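Local coordinates for protein aromatic amino acid beta-eliminating lyase/threonine aldolase (PDB 3LWS) that belongs to the beta-eliminating lyase family, whose members share the fold of pyridoxal-phosphate-dependent aminotransferases, and carries covalently bound pyridoxal phosphate, at residues A[259-262]-A[263-266]; A[340-343]-A[344-347]. All coordinates share one frame; numbering follows the deposited sequence.

Overall arrangement
Both interactions are local, and each links residues about one helical turn apart at or near the start of a helix. Interaction 1 comes first along the chain, in the first turns of helix 258-273; interaction 2 follows some seventy residues later, at the start of helix 342-355, the chain's last helix. Strands 278-281, 289-295, 321-322 and 326-332, forming the small antiparallel sheet, lie between them in sequence. The centres of interactions 1 and 2 are about 17 Å apart, and the nearest atoms of interactions 1 and 2 about 5 Å. The loop carrying Tyr337 links the two helices: Gln264 packs on Tyr337, while Arg345 hydrogen-bonds to its carbonyl and makes a cation-pi contact with its ring.

Interaction 1: residues A[259-262]-A[263-266]; sequences GQYY and EQAK
The torsions swing Tyr262 and Lys266, one turn apart, onto each other: Tyr262 holds CG anti to its backbone N (chi1 163°), whereas Lys266 sets CG anti to the carbonyl carbon (chi1 -81°) and bends at chi3, turning its end across the tyrosine ring. Lys266 CE lies over one face, 3.8 Å from the centroid of the Tyr262 ring and displaced toward the rim, a CH-pi contact. Beyond it, Lys266 NZ gives a weak hydrogen bond of 3.2 Å to Tyr262 OH. A lysine suits the position because its methylenes can cover an aromatic face while its ammonium reaches past the rim. The same Lys266 NZ forms a salt bridge with Glu263 OE2 at 3.3 Å, its hydrogen bond being weak, and a water joins that OE2 to Gly259 O. These groups ride on the opening turns of helix 258-273, whose regular i to i+4 ladder includes Lys266 N to Tyr262 O at 3.0 Å and Glu263 N to Gly259 O. On its way out, the extended Gln264 chain runs past the Gln260 carbonyl, with Gln264 CG 3.2 Å from Gln260 O, and its OE1 comes to the edge of the Tyr261 ring near the ring plane. Tyr261 is buried and its OH is hydrogen-bonded to Asp335, while Ala265, small enough for close packing, lies against Val333. Tyr262 in turn packs on Pro184 and Tyr185 of helix 179-186.

Interaction 2: residues A[340-343]-A[344-347]; sequences LDQQ and TRDA
The guanidinium of Arg345 lies with one face toward the carbonyl of Leu340, and Leu340 O is 3.1 Å from Arg345 NE; that angle is too poor for a hydrogen bond, and NH2 instead bonds to the carbonyl of Tyr337, whose ring also makes a cation-pi contact with Arg345. Nearly perpendicular to this group stands the amide of Gln342, with Gln342 OE1 at 3.8 Å from Arg345 NH1, a near approach without a bond. On the other end of that amide, Gln342 NE2 donates to Asp346 OD1 at 2.6 Å, a bent bond (136°) that reaches the syn side of the carboxylate but 26° out of its plane. The two planes are turned well away from coplanar. The Gln342 chain bends at chi2 (54°), carrying the amide forward along the helix toward Asp346; glutamine suits a place one turn before an aspartate because its amide can donate to the carboxylate. The aliphatic part of Arg345 runs extended, Arg345 CG lying 3.9 Å from Leu340 CB, a nonpolar contact with a buried residue.

Asp341 CG stands between the backbone N and the carbonyl carbon, from where Asp341 OD1 accepts a nearly straight bond from Thr344 N at 2.8 Å. Thr344 OG1 lies 3.0 Å from Asp341 OD1. A water accepts from Asp341 N, donates weakly to its OD2 and shares a bond of undecided direction with Thr344 OG1. Aspartate is short enough to turn back onto an amide left without a helical acceptor, and Asp341 is the N-cap of helix 342-355.

Interaction 1: residues A[259-262]-A[263-266]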
loop_
_atom_site.group_PDB
_atom_site.type_symbol
_atom_site.label_atom_id
_atom_site.label_comp_id
_atom_site.label_asym_id
_atom_site.label_seq_id
_atom_site.Cartn_x
_atom_site.Cartn_y
_atom_site.Cartn_z
ATOM N N GLY A 259 -3.468 12.590 -26.463
ATOM C CA GLY A 259 -3.245 13.452 -27.627
ATOM C C GLY A 259 -3.896 14.802 -27.492
ATOM O O GLY A 259 -3.274 15.847 -27.756
ATOM N N GLN A 260 -5.155 14.791 -27.065
ATOM C CA GLN A 260 -5.865 16.033 -26.889
ATOM C C GLN A 260 -5.241 16.838 -25.741
ATOM O O GLN A 260 -5.071 18.053 -25.883
ATOM C CB GLN A 260 -7.373 15.819 -26.752
ATOM C CG GLN A 260 -7.883 15.247 -25.449
ATOM C CD GLN A 260 -9.176 14.447 -25.638
ATOM O OE1 GLN A 260 -9.204 13.441 -26.356
ATOM N NE2 GLN A 260 -10.239 14.891 -25.000
ATOM N N TYR A 261 -4.843 16.160 -24.656
ATOM C CA TYR A 261 -4.239 16.839 -23.486
ATOM C C TYR A 261 -2.970 17.547 -23.927
ATOM O O TYR A 261 -2.706 18.689 -23.518
ATOM C CB TYR A 261 -3.898 15.879 -22.327
ATOM C CG TYR A 261 -5.030 15.142 -21.656
ATOM C CD1 TYR A 261 -6.348 15.626 -21.670
ATOM C CD2 TYR A 261 -4.784 13.937 -20.981
ATOM C CE1 TYR A 261 -7.380 14.911 -21.042
ATOM C CE2 TYR A 261 -5.803 13.243 -20.343
ATOM C CZ TYR A 261 -7.100 13.729 -20.381
ATOM O OH TYR A 261 -8.101 13.048 -19.742
ATOM N N TYR A 262 -2.208 16.891 -24.786
ATOM C CA TYR A 262 -0.980 17.441 -25.353
ATOM C C TYR A 262 -1.223 18.657 -26.261
ATOM O O TYR A 262 -0.501 19.681 -26.177
ATOM C CB TYR A 262 -0.236 16.326 -26.118
ATOM C CG TYR A 262 0.851 16.744 -27.101
ATOM C CD1 TYR A 262 1.905 17.581 -26.714
ATOM C CD2 TYR A 262 0.876 16.222 -28.399
ATOM C CE1 TYR A 262 2.902 17.945 -27.606
ATOM C CE2 TYR A 262 1.892 16.565 -29.306
ATOM C CZ TYR A 262 2.895 17.417 -28.902
ATOM O OH TYR A 262 3.888 17.761 -29.770
ATOM N N GLU A 263 -2.211 18.562 -27.149
ATOM C CA GLU A 263 -2.504 19.694 -28.036
ATOM C C GLU A 263 -2.959 20.890 -27.216
ATOM O O GLU A 263 -2.586 22.027 -27.513
ATOM C CB GLU A 263 -3.552 19.324 -29.073
ATOM C CG GLU A 263 -2.969 18.471 -30.201
ATOM C CD GLU A 263 -1.838 19.169 -30.978
ATOM O OE1 GLU A 263 -1.867 20.414 -31.106
ATOM O OE2 GLU A 263 -0.913 18.468 -31.451
ATOM N N GLN A 264 -3.726 20.605 -26.168
ATOM C CA GLN A 264 -4.298 21.623 -25.323
ATOM C C GLN A 264 -3.229 22.341 -24.484
ATOM O O GLN A 264 -3.285 23.563 -24.294
ATOM C CB GLN A 264 -5.358 20.978 -24.440
ATOM C CG GLN A 264 -6.685 20.688 -25.193
ATOM C CD GLN A 264 -7.661 19.837 -24.405
ATOM O OE1 GLN A 264 -7.416 19.446 -23.265
ATOM N NE2 GLN A 264 -8.791 19.550 -25.016
ATOM N N ALA A 265 -2.256 21.561 -24.002
ATOM C CA ALA A 265 -1.129 22.054 -23.262
ATOM C C ALA A 265 -0.314 22.980 -24.121
ATOM O O ALA A 265 0.130 24.013 -23.667
ATOM C CB ALA A 265 -0.263 20.872 -22.771
ATOM N N LYS A 266 -0.056 22.574 -25.355
ATOM C CA LYS A 266 0.633 23.452 -26.303
ATOM C C LYS A 266 -0.130 24.754 -26.519
ATOM O O LYS A 266 0.491 25.818 -26.615
ATOM C CB LYS A 266 0.888 22.751 -27.644
ATOM C CG LYS A 266 2.095 21.850 -27.649
ATOM C CD LYS A 266 2.482 21.351 -29.050
ATOM C CE LYS A 266 1.438 20.442 -29.705
ATOM N NZ LYS A 266 1.992 19.994 -31.026
HETATM O O HOH W 1 -1.807 15.536 -30.606
#

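Interaction 2: residues A[340-343]-A[344-347]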
loop_
_atom_site.group_PDB
_atom_site.type_symbol
_atom_site.label_atom_id
_atom_site.label_comp_id
_atom_site.label_asym_id
_atom_site.label_seq_id
_atom_site.Cartn_x
_atom_site.Cartn_y
_atom_site.Cartn_z
ATOM N N LEU A 340 -13.918 23.551 -19.832
ATOM C CA LEU A 340 -14.015 25.011 -19.945
ATOM C C LEU A 340 -14.455 25.362 -21.343
ATOM O O LEU A 340 -13.750 25.053 -22.310
ATOM C CB LEU A 340 -12.672 25.679 -19.676
ATOM C CG LEU A 340 -11.948 25.246 -18.401
ATOM C CD1 LEU A 340 -10.705 26.090 -18.251
ATOM C CD2 LEU A 340 -12.854 25.338 -17.168
ATOM N N ASP A 341 -15.614 26.003 -21.471
ATOM C CA ASP A 341 -16.097 26.400 -22.796
ATOM C C ASP A 341 -15.282 27.578 -23.306
ATOM O O ASP A 341 -14.459 28.151 -22.577
ATOM C CB ASP A 341 -17.616 26.661 -22.825
ATOM C CG ASP A 341 -18.041 27.799 -21.932
ATOM O OD1 ASP A 341 -17.530 28.921 -22.097
ATOM O OD2 ASP A 341 -18.900 27.570 -21.065
ATOM N N GLN A 342 -15.462 27.922 -24.576
ATOM C CA GLN A 342 -14.614 28.939 -25.184
ATOM C C GLN A 342 -14.738 30.309 -24.520
ATOM O O GLN A 342 -13.726 31.011 -24.300
ATOM C CB GLN A 342 -14.894 29.051 -26.686
ATOM C CG GLN A 342 -13.795 29.785 -27.461
ATOM C CD GLN A 342 -12.414 29.181 -27.241
ATOM O OE1 GLN A 342 -12.235 27.966 -27.323
ATOM N NE2 GLN A 342 -11.429 30.039 -26.962
ATOM N N GLN A 343 -15.968 30.670 -24.159
ATOM C CA GLN A 343 -16.234 31.960 -23.534
ATOM C C GLN A 343 -15.593 31.978 -22.123
ATOM O O GLN A 343 -14.996 32.979 -21.722
ATOM C CB GLN A 343 -17.753 32.249 -23.497
ATOM C CG GLN A 343 -18.521 31.979 -24.860
ATOM C CD GLN A 343 -18.612 30.476 -25.270
ATOM O OE1 GLN A 343 -18.304 30.104 -26.415
ATOM N NE2 GLN A 343 -19.015 29.620 -24.324
ATOM N N THR A 344 -15.705 30.860 -21.399
ATOM C CA THR A 344 -15.046 30.717 -20.095
ATOM C C THR A 344 -13.510 30.817 -20.233
ATOM O O THR A 344 -12.867 31.457 -19.401
ATOM C CB THR A 344 -15.491 29.438 -19.378
ATOM O OG1 THR A 344 -16.893 29.510 -19.173
ATOM C CG2 THR A 344 -14.830 29.259 -18.003
ATOM N N ARG A 345 -12.906 30.247 -21.277
ATOM C CA ARG A 345 -11.448 30.407 -21.462
ATOM C C ARG A 345 -11.110 31.820 -21.816
ATOM O O ARG A 345 -10.212 32.428 -21.219
ATOM C CB ARG A 345 -10.896 29.490 -22.543
ATOM C CG ARG A 345 -10.976 28.043 -22.209
ATOM C CD ARG A 345 -10.706 27.191 -23.433
ATOM N NE ARG A 345 -10.850 25.769 -23.124
ATOM C CZ ARG A 345 -10.858 24.789 -24.030
ATOM N NH1 ARG A 345 -10.726 25.054 -25.334
ATOM N NH2 ARG A 345 -10.999 23.531 -23.631
ATOM N N ASP A 346 -11.843 32.367 -22.783
ATOM C CA ASP A 346 -11.585 33.720 -23.274
ATOM C C ASP A 346 -11.710 34.786 -22.190
ATOM O O ASP A 346 -10.873 35.684 -22.110
ATOM C CB ASP A 346 -12.529 34.068 -24.442
ATOM C CG ASP A 346 -12.271 33.217 -25.697
ATOM O OD1 ASP A 346 -11.385 32.332 -25.677
ATOM O OD2 ASP A 346 -12.977 33.437 -26.707
ATOM N N ALA A 347 -12.743 34.697 -21.362
ATOM C CA ALA A 347 -12.928 35.659 -20.226
ATOM C C ALA A 347 -11.835 35.542 -19.118
ATOM O O ALA A 347 -11.334 36.555 -18.575
ATOM C CB ALA A 347 -14.344 35.485 -19.627
HETATM O O HOH W 2 -16.950 26.565 -19.126
#